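Local structure of prenyltransference for protein (Lavandula lanata, 5HC6) at the interface of chains A and B. The protein catalyses the head-to-middle condensation of two dimethylallyl diphosphate molecules to lavandulyl diphosphate, as a member of the cis-prenyltransferase (undecaprenyl diphosphate synthase) family. Coordinates in Å, arbitrary orientation; residue numbers count along the deposited sequence, not the author numbering. Chains: chain A/B, prenyltransference for protein.

Contact 1: the interface of chains A and B. Residues chain A 200-202, 205; chain B 208-210.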
ATOM      1  N   LEU A 200      -2.528   5.586  -3.395  1.00 31.09           N
ATOM      2  CA  LEU A 200      -2.004   4.640  -4.370  1.00 33.83           C
ATOM      3  C   LEU A 200      -2.877   4.419  -5.608  1.00 34.53           C
ATOM      4  O   LEU A 200      -2.378   3.959  -6.642  1.00 38.34           O
ATOM      5  CB  LEU A 200      -1.778   3.302  -3.676  1.00 32.51           C
ATOM      6  CG  LEU A 200      -0.859   3.344  -2.455  1.00 39.61           C
ATOM      7  CD1 LEU A 200      -0.847   1.975  -1.805  1.00 39.16           C
ATOM      8  CD2 LEU A 200       0.569   3.834  -2.788  1.00 40.01           C
ATOM      9  N   SER A 201      -4.165   4.722  -5.487  1.00 33.91           N
ATOM     10  CA  SER A 201      -5.137   4.552  -6.550  1.00 32.54           C
ATOM     11  C   SER A 201      -5.098   3.169  -7.177  1.00 32.99           C
ATOM     12  O   SER A 201      -5.251   3.032  -8.366  1.00 35.93           O
ATOM     13  CB  SER A 201      -4.954   5.611  -7.644  1.00 33.82           C
ATOM     14  OG  SER A 201      -4.853   6.936  -7.104  1.00 33.47           O
ATOM     15  N   ASN A 202      -4.883   2.145  -6.379  1.00 31.16           N
ATOM     16  CA  ASN A 202      -4.869   0.774  -6.865  1.00 31.80           C
ATOM     17  C   ASN A 202      -3.676   0.394  -7.786  1.00 32.33           C
ATOM     18  O   ASN A 202      -3.764  -0.496  -8.660  1.00 32.65           O
ATOM     19  CB  ASN A 202      -6.198   0.344  -7.457  1.00 30.93           C
ATOM     20  CG  ASN A 202      -6.272  -1.176  -7.674  1.00 32.85           C
ATOM     21  OD1 ASN A 202      -5.717  -1.966  -6.901  1.00 34.01           O
ATOM     22  ND2 ASN A 202      -6.857  -1.573  -8.784  1.00 30.83           N
ATOM     23  N   LEU A 205       0.211  -3.085  -4.472  1.00 30.12           N
ATOM     24  CA  LEU A 205      -0.169  -3.200  -3.062  1.00 28.72           C
ATOM     25  C   LEU A 205       0.721  -4.178  -2.316  1.00 27.82           C
ATOM     26  O   LEU A 205       1.426  -3.826  -1.373  1.00 27.44           O
ATOM     27  CB  LEU A 205      -1.613  -3.661  -3.050  1.00 32.10           C
ATOM     28  CG  LEU A 205      -2.766  -2.638  -3.050  1.00 36.53           C
ATOM     29  CD1 LEU A 205      -2.515  -1.148  -3.171  1.00 36.87           C
ATOM     30  CD2 LEU A 205      -3.920  -3.133  -3.871  1.00 32.75           C
TER
ATOM     31  N   LEU B 208      -5.565  -0.916   1.127  1.00 34.10           N
ATOM     32  CA  LEU B 208      -5.214   0.509   0.914  1.00 33.41           C
ATOM     33  C   LEU B 208      -5.258   1.156  -0.508  1.00 32.03           C
ATOM     34  O   LEU B 208      -4.624   2.219  -0.726  1.00 31.90           O
ATOM     35  CB  LEU B 208      -3.808   0.754   1.462  1.00 34.20           C
ATOM     36  CG  LEU B 208      -3.569   0.444   2.932  1.00 33.60           C
ATOM     37  CD1 LEU B 208      -2.123   0.855   3.221  1.00 37.84           C
ATOM     38  CD2 LEU B 208      -4.524   1.175   3.862  1.00 34.17           C
ATOM     39  N   PRO B 209      -5.963   0.551  -1.471  1.00 30.77           N
ATOM     40  CA  PRO B 209      -5.827   1.031  -2.818  1.00 33.58           C
ATOM     41  C   PRO B 209      -6.273   2.461  -3.038  1.00 31.65           C
ATOM     42  O   PRO B 209      -5.705   3.107  -3.888  1.00 33.44           O
ATOM     43  CB  PRO B 209      -6.721   0.085  -3.612  1.00 35.91           C
ATOM     44  CG  PRO B 209      -7.752  -0.352  -2.630  1.00 35.67           C
ATOM     45  CD  PRO B 209      -6.948  -0.543  -1.396  1.00 36.79           C
ATOM     46  N   PHE B 210      -7.267   2.923  -2.281  1.00 33.24           N
ATOM     47  CA  PHE B 210      -7.761   4.295  -2.391  1.00 35.64           C
ATOM     48  C   PHE B 210      -7.710   5.103  -1.152  1.00 35.29           C
ATOM     49  O   PHE B 210      -8.105   6.232  -1.179  1.00 34.95           O
ATOM     50  CB  PHE B 210      -9.173   4.346  -3.006  1.00 35.89           C
ATOM     51  CG  PHE B 210      -9.179   3.826  -4.387  1.00 36.58           C
ATOM     52  CD1 PHE B 210      -8.686   4.618  -5.421  1.00 39.29           C
ATOM     53  CD2 PHE B 210      -9.524   2.501  -4.638  1.00 35.57           C
ATOM     54  CE1 PHE B 210      -8.637   4.135  -6.725  1.00 40.22           C
ATOM     55  CE2 PHE B 210      -9.471   2.015  -5.927  1.00 36.85           C
ATOM     56  CZ  PHE B 210      -9.026   2.822  -6.958  1.00 38.27           C
TER
HETATM   57  O   HOH W   1      -4.228   4.685  -1.313  1.00 34.08           O
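The loop of chain A that follows strand 190-193, carrying A:Leu200 to A:Asn202 and A:Leu205, meets the loop of chain B that runs through B:Leu208 to B:Phe210 into strand 212-215. Both belong to the cis-prenyltransferase fold, a family whose members commonly pair as dimers, and the two-fold interface repeats the contact with the chains exchanged. At its centre the carbonyl oxygen of B:Pro209 accepts a hydrogen bond from the backbone N of A:Asn202, 2.8 Å from N to O. The bond is bent, 137° at the hydrogen, and the donor lies 31° away from the carbonyl plane. The N of A:Ser201 is also close to this oxygen, but its N-H points another way and makes no bond. A water continues the backbone link, lying 2.8 Å from A:Leu200 N and 2.6 Å from B:Leu208 O.

Carbon packing flanks these polar links. The ring of B:Phe210 turns its CD1-CE1 side to the backbone of A:Ser201, CE1 coming 3.5 Å from A:Ser201 CA, while CZ reaches A:Asn202 CB at 3.8 Å. A chi1 of -167° swings the A:Asn202 side chain away from its own N, so that it crosses B:Pro209 obliquely, and its CA lies 3.8 Å from the proline CB. The CD1 methyl of A:Leu205 also reaches the proline, 4.0 Å from B:Pro209 CA.

Contact 2: the interface of chains A and B. Residues chain A 148, 171, 174, 206; chain B 148-149, 152, 174.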
ATOM      1  N   ILE A 148      -2.965  -9.292  -7.146  1.00 33.05           N
ATOM      2  CA  ILE A 148      -3.067 -10.205  -6.053  1.00 29.16           C
ATOM      3  C   ILE A 148      -4.150 -11.289  -6.336  1.00 38.85           C
ATOM      4  O   ILE A 148      -3.948 -12.463  -6.008  1.00 34.57           O
ATOM      5  CB  ILE A 148      -3.417  -9.471  -4.803  1.00 30.52           C
ATOM      6  CG1 ILE A 148      -2.225  -8.631  -4.319  1.00 31.67           C
ATOM      7  CG2 ILE A 148      -3.769 -10.420  -3.694  1.00 32.05           C
ATOM      8  CD1 ILE A 148      -2.586  -7.634  -3.263  1.00 28.07           C
ATOM      9  N   GLU A 171       4.956 -16.237   1.548  1.00 40.85           N
ATOM     10  CA  GLU A 171       5.260 -14.985   0.775  1.00 46.32           C
ATOM     11  C   GLU A 171       5.952 -15.251  -0.506  1.00 43.67           C
ATOM     12  O   GLU A 171       5.612 -14.675  -1.553  1.00 42.57           O
ATOM     13  CB  GLU A 171       6.153 -13.955   1.536  1.00 47.27           C
ATOM     14  CG  GLU A 171       5.454 -13.329   2.678  1.00 51.37           C
ATOM     15  CD  GLU A 171       6.207 -12.181   3.337  1.00 60.29           C
ATOM     16  OE1 GLU A 171       6.798 -11.347   2.644  1.00 54.13           O
ATOM     17  OE2 GLU A 171       6.137 -12.093   4.589  1.00 77.19           O
ATOM     18  N   PHE A 174       3.742 -16.872  -2.993  1.00 43.54           N
ATOM     19  CA  PHE A 174       2.820 -15.833  -3.475  1.00 43.46           C
ATOM     20  C   PHE A 174       3.474 -14.844  -4.425  1.00 41.44           C
ATOM     21  O   PHE A 174       2.923 -14.460  -5.441  1.00 42.58           O
ATOM     22  CB  PHE A 174       2.146 -15.078  -2.307  1.00 49.31           C
ATOM     23  CG  PHE A 174       0.779 -14.548  -2.674  1.00 47.98           C
ATOM     24  CD1 PHE A 174      -0.331 -15.359  -2.583  1.00 48.50           C
ATOM     25  CD2 PHE A 174       0.633 -13.257  -3.162  1.00 46.85           C
ATOM     26  CE1 PHE A 174      -1.580 -14.886  -2.946  1.00 53.63           C
ATOM     27  CE2 PHE A 174      -0.602 -12.780  -3.545  1.00 46.84           C
ATOM     28  CZ  PHE A 174      -1.709 -13.599  -3.450  1.00 49.70           C
ATOM     29  N   TRP A 206       0.712  -5.431  -2.749  1.00 32.45           N
ATOM     30  CA  TRP A 206       1.608  -6.442  -2.206  1.00 30.96           C
ATOM     31  C   TRP A 206       3.100  -5.953  -2.207  1.00 32.74           C
ATOM     32  O   TRP A 206       3.882  -6.202  -1.311  1.00 32.15           O
ATOM     33  CB  TRP A 206       1.498  -7.705  -3.085  1.00 31.83           C
ATOM     34  CG  TRP A 206       2.596  -8.680  -2.739  1.00 35.28           C
ATOM     35  CD1 TRP A 206       3.870  -8.674  -3.213  1.00 32.46           C
ATOM     36  CD2 TRP A 206       2.507  -9.773  -1.813  1.00 37.28           C
ATOM     37  NE1 TRP A 206       4.586  -9.683  -2.625  1.00 36.21           N
ATOM     38  CE2 TRP A 206       3.778 -10.376  -1.765  1.00 36.59           C
ATOM     39  CE3 TRP A 206       1.472 -10.297  -1.010  1.00 36.70           C
ATOM     40  CZ2 TRP A 206       4.046 -11.479  -0.948  1.00 34.66           C
ATOM     41  CZ3 TRP A 206       1.732 -11.390  -0.205  1.00 37.10           C
ATOM     42  CH2 TRP A 206       3.019 -11.968  -0.175  1.00 38.18           C
TER
ATOM     43  N   ILE B 148      -2.598 -11.218   3.689  1.00 33.05           N
ATOM     44  CA  ILE B 148      -2.868 -11.677   2.364  1.00 29.16           C
ATOM     45  C   ILE B 148      -2.487 -13.180   2.211  1.00 38.85           C
ATOM     46  O   ILE B 148      -3.213 -13.938   1.558  1.00 34.57           O
ATOM     47  CB  ILE B 148      -2.100 -10.870   1.374  1.00 30.52           C
ATOM     48  CG1 ILE B 148      -2.679  -9.450   1.271  1.00 31.67           C
ATOM     49  CG2 ILE B 148      -2.170 -11.477   0.003  1.00 32.05           C
ATOM     50  CD1 ILE B 148      -1.788  -8.492   0.545  1.00 28.07           C
ATOM     51  N   VAL B 149      -1.336 -13.598   2.778  1.00 35.13           N
ATOM     52  CA  VAL B 149      -0.883 -14.963   2.640  1.00 39.82           C
ATOM     53  C   VAL B 149      -1.890 -15.899   3.316  1.00 39.00           C
ATOM     54  O   VAL B 149      -2.306 -16.922   2.756  1.00 37.77           O
ATOM     55  CB  VAL B 149       0.572 -15.176   3.203  1.00 41.77           C
ATOM     56  CG1 VAL B 149       0.930 -16.673   3.272  1.00 43.00           C
ATOM     57  CG2 VAL B 149       1.578 -14.477   2.309  1.00 37.24           C
ATOM     58  N   ALA B 152      -4.955 -16.336   1.345  1.00 41.29           N
ATOM     59  CA  ALA B 152      -4.760 -17.188   0.192  1.00 40.25           C
ATOM     60  C   ALA B 152      -4.693 -18.673   0.620  1.00 40.03           C
ATOM     61  O   ALA B 152      -5.076 -19.543  -0.122  1.00 37.15           O
ATOM     62  CB  ALA B 152      -3.522 -16.782  -0.567  1.00 38.18           C
ATOM     63  N   PHE B 174     -11.796 -12.823  -2.012  1.00 43.54           N
ATOM     64  CA  PHE B 174     -10.526 -12.576  -1.314  1.00 43.46           C
ATOM     65  C   PHE B 174     -10.685 -11.740  -0.057  1.00 41.44           C
ATOM     66  O   PHE B 174     -10.102 -12.009   0.979  1.00 42.58           O
ATOM     67  CB  PHE B 174      -9.473 -11.936  -2.247  1.00 49.31           C
ATOM     68  CG  PHE B 174      -8.059 -12.289  -1.850  1.00 47.98           C
ATOM     69  CD1 PHE B 174      -7.488 -13.469  -2.276  1.00 48.50           C
ATOM     70  CD2 PHE B 174      -7.337 -11.459  -1.004  1.00 46.85           C
ATOM     71  CE1 PHE B 174      -6.204 -13.809  -1.891  1.00 53.63           C
ATOM     72  CE2 PHE B 174      -6.064 -11.796  -0.597  1.00 46.84           C
ATOM     73  CZ  PHE B 174      -5.500 -12.979  -1.030  1.00 49.70           C
TER
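Chi1 of -71° and chi2 of 167° extend both copies of Ile148 from helix 144-160 toward the two-fold axis, where A:Ile148 and B:Ile148 meet tip to tip, CD1 to CD1 at 4.0 Å. In each, CG1 lies beside the backbone N and CG2 is left to pack against aromatic groups of the partner. A:Trp206 has CG on the far side from its backbone N (chi1 169°), which carries the benzo part of the indole to chain B.

This patch, probably part of the dimer core usual in cis-prenyltransferases, pairs each helix 144-160 with its symmetry mate and with the short helix 171-176 of the other subunit. The CG2 methyl of B:Ile148 lies 3.9 Å from A:Trp206 CZ3, and its CD1 also touches CE3 of the same ring. B:Val149 arrives at the indole edge, in the ring plane, with CG2 at 3.8 Å from A:Trp206 CH2; the same methyl packs against the backbone of A:Glu171, at the start of helix 171-176, so it is wedged between the indole rim and that helix end.

A:Phe174 backs the tryptophan within its own chain, its CD2 3.6 Å above the indole plane near the rim. Across the interface, B:Ile148 CG2 sits over one face of this phenyl ring, again toward the rim, and A:Ile148 CG2 sits over B:Phe174 in the equivalent way. Farther along helix 144-160, the CB of B:Ala152 packs 3.6 Å from A:Phe174 CE1.

Contact 3: the interface of chains A and B. Residues chain A 175, 187, 206-209; chain B 145, 205.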
ATOM      1  N   GLU A 175       4.688 -14.467  -4.110  1.00 42.54           N
ATOM      2  CA  GLU A 175       5.464 -13.511  -4.896  1.00 43.22           C
ATOM      3  C   GLU A 175       5.768 -14.018  -6.307  1.00 43.58           C
ATOM      4  O   GLU A 175       5.850 -13.237  -7.265  1.00 42.83           O
ATOM      5  CB  GLU A 175       6.758 -13.284  -4.096  1.00 46.01           C
ATOM      6  CG  GLU A 175       7.724 -12.293  -4.635  1.00 48.56           C
ATOM      7  CD  GLU A 175       7.377 -10.879  -4.223  1.00 48.84           C
ATOM      8  OE1 GLU A 175       7.498 -10.518  -3.038  1.00 42.84           O
ATOM      9  OE2 GLU A 175       6.971 -10.131  -5.125  1.00 55.80           O
ATOM     10  N   SER A 187       9.635  -5.459  -5.450  1.00 36.72           N
ATOM     11  CA  SER A 187       9.235  -4.477  -4.519  1.00 38.42           C
ATOM     12  C   SER A 187       9.991  -3.118  -4.730  1.00 35.33           C
ATOM     13  O   SER A 187      11.161  -3.002  -4.545  1.00 36.09           O
ATOM     14  CB  SER A 187       9.360  -5.092  -3.121  1.00 36.89           C
ATOM     15  OG  SER A 187       9.352  -4.011  -2.243  1.00 54.22           O
ATOM     16  N   TRP A 206       0.712  -5.431  -2.749  1.00 32.45           N
ATOM     17  CA  TRP A 206       1.608  -6.442  -2.206  1.00 30.96           C
ATOM     18  C   TRP A 206       3.100  -5.953  -2.207  1.00 32.74           C
ATOM     19  O   TRP A 206       3.882  -6.202  -1.311  1.00 32.15           O
ATOM     20  CB  TRP A 206       1.498  -7.705  -3.085  1.00 31.83           C
ATOM     21  CG  TRP A 206       2.596  -8.680  -2.739  1.00 35.28           C
ATOM     22  CD1 TRP A 206       3.870  -8.674  -3.213  1.00 32.46           C
ATOM     23  CD2 TRP A 206       2.507  -9.773  -1.813  1.00 37.28           C
ATOM     24  NE1 TRP A 206       4.586  -9.683  -2.625  1.00 36.21           N
ATOM     25  CE2 TRP A 206       3.778 -10.376  -1.765  1.00 36.59           C
ATOM     26  CE3 TRP A 206       1.472 -10.297  -1.010  1.00 36.70           C
ATOM     27  CZ2 TRP A 206       4.046 -11.479  -0.948  1.00 34.66           C
ATOM     28  CZ3 TRP A 206       1.732 -11.390  -0.205  1.00 37.10           C
ATOM     29  CH2 TRP A 206       3.019 -11.968  -0.175  1.00 38.18           C
ATOM     30  N   GLN A 207       3.471  -5.290  -3.267  1.00 30.52           N
ATOM     31  CA  GLN A 207       4.854  -4.868  -3.502  1.00 31.78           C
ATOM     32  C   GLN A 207       5.332  -3.717  -2.653  1.00 33.41           C
ATOM     33  O   GLN A 207       6.534  -3.439  -2.649  1.00 30.54           O
ATOM     34  CB  GLN A 207       5.010  -4.493  -4.983  1.00 31.58           C
ATOM     35  CG  GLN A 207       4.786  -5.696  -5.880  1.00 29.65           C
ATOM     36  CD  GLN A 207       3.380  -5.961  -6.362  1.00 35.76           C
ATOM     37  OE1 GLN A 207       2.390  -5.299  -5.984  1.00 35.49           O
ATOM     38  NE2 GLN A 207       3.275  -6.983  -7.230  1.00 39.00           N
ATOM     39  N   LEU A 208       4.465  -3.141  -1.811  1.00 34.10           N
ATOM     40  CA  LEU A 208       4.845  -1.872  -1.144  1.00 33.41           C
ATOM     41  C   LEU A 208       5.083  -1.802   0.399  1.00 32.03           C
ATOM     42  O   LEU A 208       5.039  -0.690   0.983  1.00 31.90           O
ATOM     43  CB  LEU A 208       3.792  -0.813  -1.472  1.00 34.20           C
ATOM     44  CG  LEU A 208       3.554  -0.498  -2.941  1.00 33.60           C
ATOM     45  CD1 LEU A 208       2.528   0.638  -2.970  1.00 37.84           C
ATOM     46  CD2 LEU A 208       4.819  -0.088  -3.679  1.00 34.17           C
ATOM     47  N   PRO A 209       5.316  -2.937   1.069  1.00 30.77           N
ATOM     48  CA  PRO A 209       5.322  -2.891   2.504  1.00 33.58           C
ATOM     49  C   PRO A 209       6.395  -2.012   3.113  1.00 31.65           C
ATOM     50  O   PRO A 209       6.150  -1.466   4.165  1.00 33.44           O
ATOM     51  CB  PRO A 209       5.566  -4.344   2.894  1.00 35.91           C
ATOM     52  CG  PRO A 209       6.325  -4.907   1.744  1.00 35.67           C
ATOM     53  CD  PRO A 209       5.637  -4.291   0.582  1.00 36.79           C
TER
ATOM     54  N   ARG B 145       1.261  -8.335   4.586  1.00 32.81           N
ATOM     55  CA  ARG B 145       1.674  -9.480   3.755  1.00 31.38           C
ATOM     56  C   ARG B 145       1.137 -10.757   4.321  1.00 31.02           C
ATOM     57  O   ARG B 145       0.645 -11.600   3.592  1.00 32.13           O
ATOM     58  CB  ARG B 145       3.195  -9.611   3.707  1.00 36.99           C
ATOM     59  CG  ARG B 145       3.917  -8.569   2.879  1.00 39.02           C
ATOM     60  CD  ARG B 145       3.917  -8.996   1.465  1.00 38.87           C
ATOM     61  NE  ARG B 145       4.611  -8.101   0.517  1.00 43.24           N
ATOM     62  CZ  ARG B 145       5.872  -8.223   0.111  1.00 37.60           C
ATOM     63  NH1 ARG B 145       6.646  -9.150   0.651  1.00 38.79           N
ATOM     64  NH2 ARG B 145       6.351  -7.408  -0.833  1.00 30.40           N
ATOM     65  N   LEU B 205      -2.073  -3.778   3.315  1.00 30.12           N
ATOM     66  CA  LEU B 205      -1.683  -3.627   1.911  1.00 28.72           C
ATOM     67  C   LEU B 205      -2.874  -3.758   0.979  1.00 27.82           C
ATOM     68  O   LEU B 205      -3.233  -2.835   0.250  1.00 27.44           O
ATOM     69  CB  LEU B 205      -0.658  -4.711   1.639  1.00 32.10           C
ATOM     70  CG  LEU B 205       0.845  -4.444   1.856  1.00 36.53           C
ATOM     71  CD1 LEU B 205       1.351  -3.143   2.448  1.00 36.87           C
ATOM     72  CD2 LEU B 205       1.533  -5.668   2.388  1.00 32.75           C
TER
HETATM   73  O   HOH W   2       9.001  -8.231  -2.187  1.00 60.25           O
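B:Arg145 reaches across the dimer interface to A:Trp206 of the other subunit, its chain bending at chi2 (-84°) beyond CB and CG. CD then lies over the six-membered ring of the indole, 3.3 Å from the centroid, in a CH-pi contact. NE stands over the five-membered ring as a cation-pi partner and also donates to the backbone O of A:Trp206 at 2.7 Å. At the tip NH2 donates to the same oxygen at 2.8 Å, so NE and NH2 together grip one carbonyl oxygen side-on, in the guanidinium plane. That plane is only 3° from the indole's; A:Trp206 NE1 lies over the centre of one guanidinium face, and A:Pro209 CG toward the rim of the opposite face. NH2 further forms a long salt bridge with A:Glu175 OE1, 4.0 Å away, and a water joins the same two atoms. That carboxylate oxygen accepts the indole N-H at 3.1 Å, nearly straight (173°), which fixes the ring's rotation. A leucine in place of A:Trp206 would probably strip the guanidinium of its stacking face and leave A:Glu175 without the indole N-H. B:Arg145 stands at the start of helix 144-160, whereas the surface it docks on is the loop leading toward strand 212-215, flanked by helix 171-176.

Contact 3 is nearer to each of the other contacts than they are to one another: its C-alpha centre is about 9 Å from that of contact 2 and about 12 Å from that of contact 1, against about 15 Å between those two. A:Trp206 belongs to both contacts 2 and 3, taking hydrophobic packing in one and the arginine in the other. Helices 144-160 and 171-176 also serve both. Contact 1 uses the loop before strand 212-215 from both chains, and its Leu205-Pro209 pair recurs in contact 3 with the chains exchanged. Two-fold symmetry doubles every contact into a continuous seam, consistent with a family-typical dimer.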